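Local coordinates for dTDP-4-dehydrorhamnose reductase (Sulfolobus tokodaii, PDB 2GGS), which probably reduces dTDP-4-dehydrorhamnose as a short-chain dehydrogenase-like enzyme, and binds NADPH on a Rossmann-type domain, at residues A[181-193]-A[259-271]. Residues are numbered along the deposited sequence; the frame is centred on the assembly and turned at random.
Sequences YSPISARKLASAI and LSTDFYTLDLDGM
R187 takes hold of the D267 carboxylate side-on: NE bonds to OD2 at 2.8 Å and NH2 to OD1 at 2.9 Å, each on a syn lone pair. Both bonds are nearly straight, and the two flat groups lie only 11° from coplanar. The anti lone pair of OD2 receives S185 OG at 2.7 Å, while that same OG, turned in between backbone N and carbonyl (chi1 61°), accepts from K188 N as the N-cap of helix 186-199. D267 is thus tied through S185 to the start of the helix. G270 CA comes within 4.0 Å of S185 CB, leaving no room on that side for a side chain. Two turns along the helix, A192 CB sits 3.8 Å from L259 CD1 and also meets F263 CB; ahead of the helix, I184 CD1 lies against F263 O. Waters bridge P183 O to Y264 O, R187 N to G270 O, and K188 NZ to D262 O. Further out, E195 takes the amides of S260 and T261, and R187 also packs on E15 and R18 of helix 11-20. A methionine in place of R187 would probably leave the D267 carboxylate without its charge partner and freer to turn about the S185 bond. Three direct donor bonds on one carboxylate, close to a helix N-terminus, should favour its charged form and join the loop after helix 253-258 to the start of helix 186-199.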
loop_
_atom_site.group_PDB
_atom_site.type_symbol
_atom_site.label_atom_id
_atom_site.label_comp_id
_atom_site.label_asym_id
_atom_site.label_seq_id
_atom_site.Cartn_x
_atom_site.Cartn_y
_atom_site.Cartn_z
ATOM N N TYR A 181 -13.098 -2.535 5.066
ATOM C CA TYR A 181 -11.678 -2.743 5.243
ATOM C C TYR A 181 -10.992 -1.995 6.378
ATOM O O TYR A 181 -11.656 -1.632 7.352
ATOM C CB TYR A 181 -11.123 -2.266 3.845
ATOM C CG TYR A 181 -11.221 -0.742 3.533
ATOM C CD1 TYR A 181 -12.307 0.045 3.988
ATOM C CD2 TYR A 181 -10.253 -0.117 2.742
ATOM C CE1 TYR A 181 -12.388 1.412 3.728
ATOM C CE2 TYR A 181 -10.334 1.253 2.438
ATOM C CZ TYR A 181 -11.400 2.021 2.936
ATOM O OH TYR A 181 -11.437 3.377 2.670
ATOM N N SER A 182 -9.673 -1.761 6.271
ATOM C CA SER A 182 -8.947 -1.161 7.371
ATOM C C SER A 182 -8.039 0.026 6.923
ATOM O O SER A 182 -6.815 -0.062 6.986
ATOM C CB SER A 182 -8.118 -2.235 8.118
ATOM O OG SER A 182 -7.451 -3.043 7.208
ATOM N N PRO A 183 -8.664 1.143 6.530
ATOM C CA PRO A 183 -7.905 2.220 5.885
ATOM C C PRO A 183 -6.887 2.851 6.843
ATOM O O PRO A 183 -7.196 3.089 8.021
ATOM C CB PRO A 183 -8.993 3.234 5.502
ATOM C CG PRO A 183 -10.137 2.951 6.497
ATOM C CD PRO A 183 -10.109 1.454 6.616
ATOM N N ILE A 184 -5.678 3.108 6.351
ATOM C CA ILE A 184 -4.642 3.789 7.097
ATOM C C ILE A 184 -4.148 4.951 6.253
ATOM O O ILE A 184 -4.026 4.816 5.018
ATOM C CB ILE A 184 -3.485 2.780 7.457
ATOM C CG1 ILE A 184 -2.411 3.393 8.387
ATOM C CG2 ILE A 184 -2.877 2.115 6.124
ATOM C CD1 ILE A 184 -1.430 2.344 8.912
ATOM N N SER A 185 -3.881 6.095 6.872
ATOM C CA SER A 185 -3.286 7.215 6.120
ATOM C C SER A 185 -1.882 6.867 5.704
ATOM O O SER A 185 -1.163 6.133 6.399
ATOM C CB SER A 185 -3.250 8.518 6.902
ATOM O OG SER A 185 -2.460 8.368 8.068
ATOM N N ALA A 186 -1.468 7.384 4.542
ATOM C CA ALA A 186 -0.076 7.176 4.184
ATOM C C ALA A 186 0.903 7.599 5.261
ATOM O O ALA A 186 1.904 6.917 5.458
ATOM C CB ALA A 186 0.247 7.888 2.836
ATOM N N ARG A 187 0.654 8.736 5.942
ATOM C CA ARG A 187 1.582 9.229 6.960
ATOM C C ARG A 187 1.677 8.300 8.186
ATOM O O ARG A 187 2.765 8.112 8.722
ATOM C CB ARG A 187 1.258 10.665 7.373
ATOM C CG ARG A 187 -0.084 10.809 8.099
ATOM C CD ARG A 187 -0.225 12.284 8.472
ATOM N NE ARG A 187 -1.368 12.475 9.349
ATOM C CZ ARG A 187 -1.543 13.549 10.123
ATOM N NH1 ARG A 187 -0.659 14.543 10.123
ATOM N NH2 ARG A 187 -2.619 13.630 10.894
ATOM N N LYS A 188 0.547 7.740 8.616
ATOM C CA LYS A 188 0.598 6.813 9.758
ATOM C C LYS A 188 1.306 5.522 9.419
ATOM O O LYS A 188 2.122 5.018 10.219
ATOM C CB LYS A 188 -0.806 6.530 10.311
ATOM C CG LYS A 188 -1.422 7.759 10.966
ATOM C CD LYS A 188 -0.713 8.134 12.285
ATOM C CE LYS A 188 -1.461 9.283 12.958
ATOM N NZ LYS A 188 -0.572 10.217 13.730
ATOM N N LEU A 189 0.998 4.987 8.232
ATOM C CA LEU A 189 1.701 3.801 7.700
ATOM C C LEU A 189 3.209 4.077 7.600
ATOM O O LEU A 189 4.006 3.252 7.994
ATOM C CB LEU A 189 1.122 3.385 6.339
ATOM C CG LEU A 189 1.817 2.118 5.810
ATOM C CD1 LEU A 189 1.883 0.954 6.854
ATOM C CD2 LEU A 189 1.140 1.666 4.528
ATOM N N ALA A 190 3.607 5.245 7.086
ATOM C CA ALA A 190 5.045 5.574 6.955
ATOM C C ALA A 190 5.739 5.596 8.313
ATOM O O ALA A 190 6.831 5.042 8.457
ATOM C CB ALA A 190 5.207 6.868 6.277
ATOM N N SER A 191 5.064 6.206 9.288
ATOM C CA SER A 191 5.584 6.275 10.658
ATOM C C SER A 191 5.787 4.857 11.236
ATOM O O SER A 191 6.829 4.591 11.877
ATOM C CB SER A 191 4.666 7.119 11.531
ATOM O OG SER A 191 5.164 7.131 12.864
ATOM N N ALA A 192 4.835 3.955 10.990
ATOM C CA ALA A 192 4.976 2.565 11.434
ATOM C C ALA A 192 6.144 1.885 10.779
ATOM O O ALA A 192 6.935 1.204 11.432
ATOM C CB ALA A 192 3.703 1.794 11.199
ATOM N N ILE A 193 6.285 2.090 9.456
ATOM C CA ILE A 193 7.353 1.442 8.725
ATOM C C ILE A 193 8.725 1.907 9.230
ATOM O O ILE A 193 9.617 1.066 9.453
ATOM C CB ILE A 193 7.170 1.634 7.186
ATOM C CG1 ILE A 193 5.953 0.812 6.720
ATOM C CG2 ILE A 193 8.469 1.204 6.410
ATOM C CD1 ILE A 193 5.428 1.144 5.280
ATOM N N LEU A 259 4.828 -1.979 18.006
ATOM C CA LEU A 259 5.062 -0.589 17.729
ATOM C C LEU A 259 4.508 0.324 18.813
ATOM O O LEU A 259 3.439 0.061 19.399
ATOM C CB LEU A 259 4.462 -0.240 16.365
ATOM C CG LEU A 259 4.989 -1.120 15.229
ATOM C CD1 LEU A 259 4.321 -0.712 13.939
ATOM C CD2 LEU A 259 6.519 -1.055 15.073
ATOM N N SER A 260 5.229 1.411 19.065
ATOM C CA SER A 260 4.773 2.390 20.064
ATOM C C SER A 260 3.634 3.254 19.558
ATOM O O SER A 260 2.664 3.510 20.298
ATOM C CB SER A 260 5.920 3.280 20.513
ATOM O OG SER A 260 6.951 2.462 21.014
ATOM N N THR A 261 3.758 3.676 18.302
ATOM C CA THR A 261 2.858 4.654 17.671
ATOM C C THR A 261 1.459 4.113 17.352
ATOM O O THR A 261 1.316 2.969 16.928
ATOM C CB THR A 261 3.473 5.217 16.361
ATOM O OG1 THR A 261 2.798 6.433 15.994
ATOM C CG2 THR A 261 3.401 4.186 15.161
ATOM N N ASP A 262 0.436 4.940 17.578
ATOM C CA ASP A 262 -0.926 4.589 17.181
ATOM C C ASP A 262 -1.041 4.850 15.680
ATOM O O ASP A 262 -1.324 5.968 15.260
ATOM C CB ASP A 262 -1.982 5.416 17.952
ATOM C CG ASP A 262 -3.396 5.121 17.509
ATOM O OD1 ASP A 262 -3.574 4.505 16.449
ATOM O OD2 ASP A 262 -4.379 5.469 18.222
ATOM N N PHE A 263 -0.842 3.794 14.903
ATOM C CA PHE A 263 -0.922 3.861 13.444
ATOM C C PHE A 263 -2.321 3.547 12.956
ATOM O O PHE A 263 -2.580 3.607 11.763
ATOM C CB PHE A 263 0.082 2.875 12.829
ATOM C CG PHE A 263 -0.149 1.433 13.237
ATOM C CD1 PHE A 263 -1.110 0.641 12.613
ATOM C CD2 PHE A 263 0.578 0.881 14.295
ATOM C CE1 PHE A 263 -1.313 -0.694 12.996
ATOM C CE2 PHE A 263 0.386 -0.454 14.665
ATOM C CZ PHE A 263 -0.564 -1.216 14.064
ATOM N N TYR A 264 -3.229 3.175 13.877
ATOM C CA TYR A 264 -4.473 2.544 13.480
ATOM C C TYR A 264 -5.759 3.370 13.634
ATOM O O TYR A 264 -6.682 3.222 12.839
ATOM C CB TYR A 264 -4.647 1.208 14.202
ATOM C CG TYR A 264 -4.300 1.306 15.661
ATOM C CD1 TYR A 264 -5.261 1.687 16.595
ATOM C CD2 TYR A 264 -3.013 1.003 16.102
ATOM C CE1 TYR A 264 -4.929 1.769 17.958
ATOM C CE2 TYR A 264 -2.668 1.102 17.468
ATOM C CZ TYR A 264 -3.642 1.482 18.371
ATOM O OH TYR A 264 -3.280 1.586 19.706
ATOM N N THR A 265 -5.815 4.240 14.648
ATOM C CA THR A 265 -6.964 5.122 14.789
ATOM C C THR A 265 -7.159 5.928 13.512
ATOM O O THR A 265 -6.176 6.475 12.976
ATOM C CB THR A 265 -6.791 6.031 15.977
ATOM O OG1 THR A 265 -6.720 5.202 17.142
ATOM C CG2 THR A 265 -7.985 6.999 16.114
ATOM N N LEU A 266 -8.388 5.958 13.024
ATOM C CA LEU A 266 -8.693 6.663 11.779
ATOM C C LEU A 266 -8.055 8.060 11.768
ATOM O O LEU A 266 -8.232 8.850 12.704
ATOM C CB LEU A 266 -10.183 6.805 11.554
ATOM C CG LEU A 266 -10.572 7.449 10.206
ATOM C CD1 LEU A 266 -10.182 6.470 9.062
ATOM C CD2 LEU A 266 -12.051 7.805 10.146
ATOM N N ASP A 267 -7.299 8.341 10.716
ATOM C CA ASP A 267 -6.574 9.567 10.581
ATOM C C ASP A 267 -7.022 10.414 9.377
ATOM O O ASP A 267 -6.310 10.575 8.470
ATOM C CB ASP A 267 -5.073 9.272 10.541
ATOM C CG ASP A 267 -4.224 10.494 10.383
ATOM O OD1 ASP A 267 -4.533 11.504 10.949
ATOM O OD2 ASP A 267 -3.256 10.419 9.670
ATOM N N LEU A 268 -8.214 10.967 9.418
ATOM C CA LEU A 268 -8.627 11.827 8.342
ATOM C C LEU A 268 -7.800 13.077 8.057
ATOM O O LEU A 268 -7.816 13.571 6.969
ATOM C CB LEU A 268 -10.100 12.159 8.419
ATOM C CG LEU A 268 -11.041 10.972 8.369
ATOM C CD1 LEU A 268 -12.453 11.423 8.555
ATOM C CD2 LEU A 268 -10.875 10.253 7.070
ATOM N N ASP A 269 -7.092 13.577 9.038
ATOM C CA ASP A 269 -6.152 14.648 8.794
ATOM C C ASP A 269 -5.000 14.258 7.830
ATOM O O ASP A 269 -4.254 15.078 7.414
ATOM C CB ASP A 269 -5.554 15.154 10.096
ATOM C CG ASP A 269 -6.531 15.991 10.944
ATOM O OD1 ASP A 269 -7.574 16.390 10.496
ATOM O OD2 ASP A 269 -6.153 16.235 12.067
ATOM N N GLY A 270 -4.886 12.976 7.532
ATOM C CA GLY A 270 -3.909 12.480 6.579
ATOM C C GLY A 270 -4.330 12.617 5.136
ATOM O O GLY A 270 -3.612 12.265 4.249
ATOM N N MET A 271 -5.541 13.099 4.949
ATOM C CA MET A 271 -6.039 13.422 3.595
ATOM C C MET A 271 -5.314 14.659 3.075
ATOM O O MET A 271 -5.055 15.622 3.833
ATOM C CB MET A 271 -7.544 13.696 3.609
ATOM C CG MET A 271 -8.403 12.471 3.753
ATOM S SD MET A 271 -10.120 12.890 3.532
ATOM C CE MET A 271 -10.475 13.448 5.160
HETATM O O HOH W 1 -6.322 6.059 9.133
HETATM O O HOH W 2 -8.174 3.558 10.508
HETATM O O HOH W 3 -1.183 10.686 4.757
HETATM O O HOH W 4 -3.177 16.011 12.372
HETATM O O HOH W 5 2.229 8.335 13.676
HETATM O O HOH W 6 -0.044 8.403 15.534
#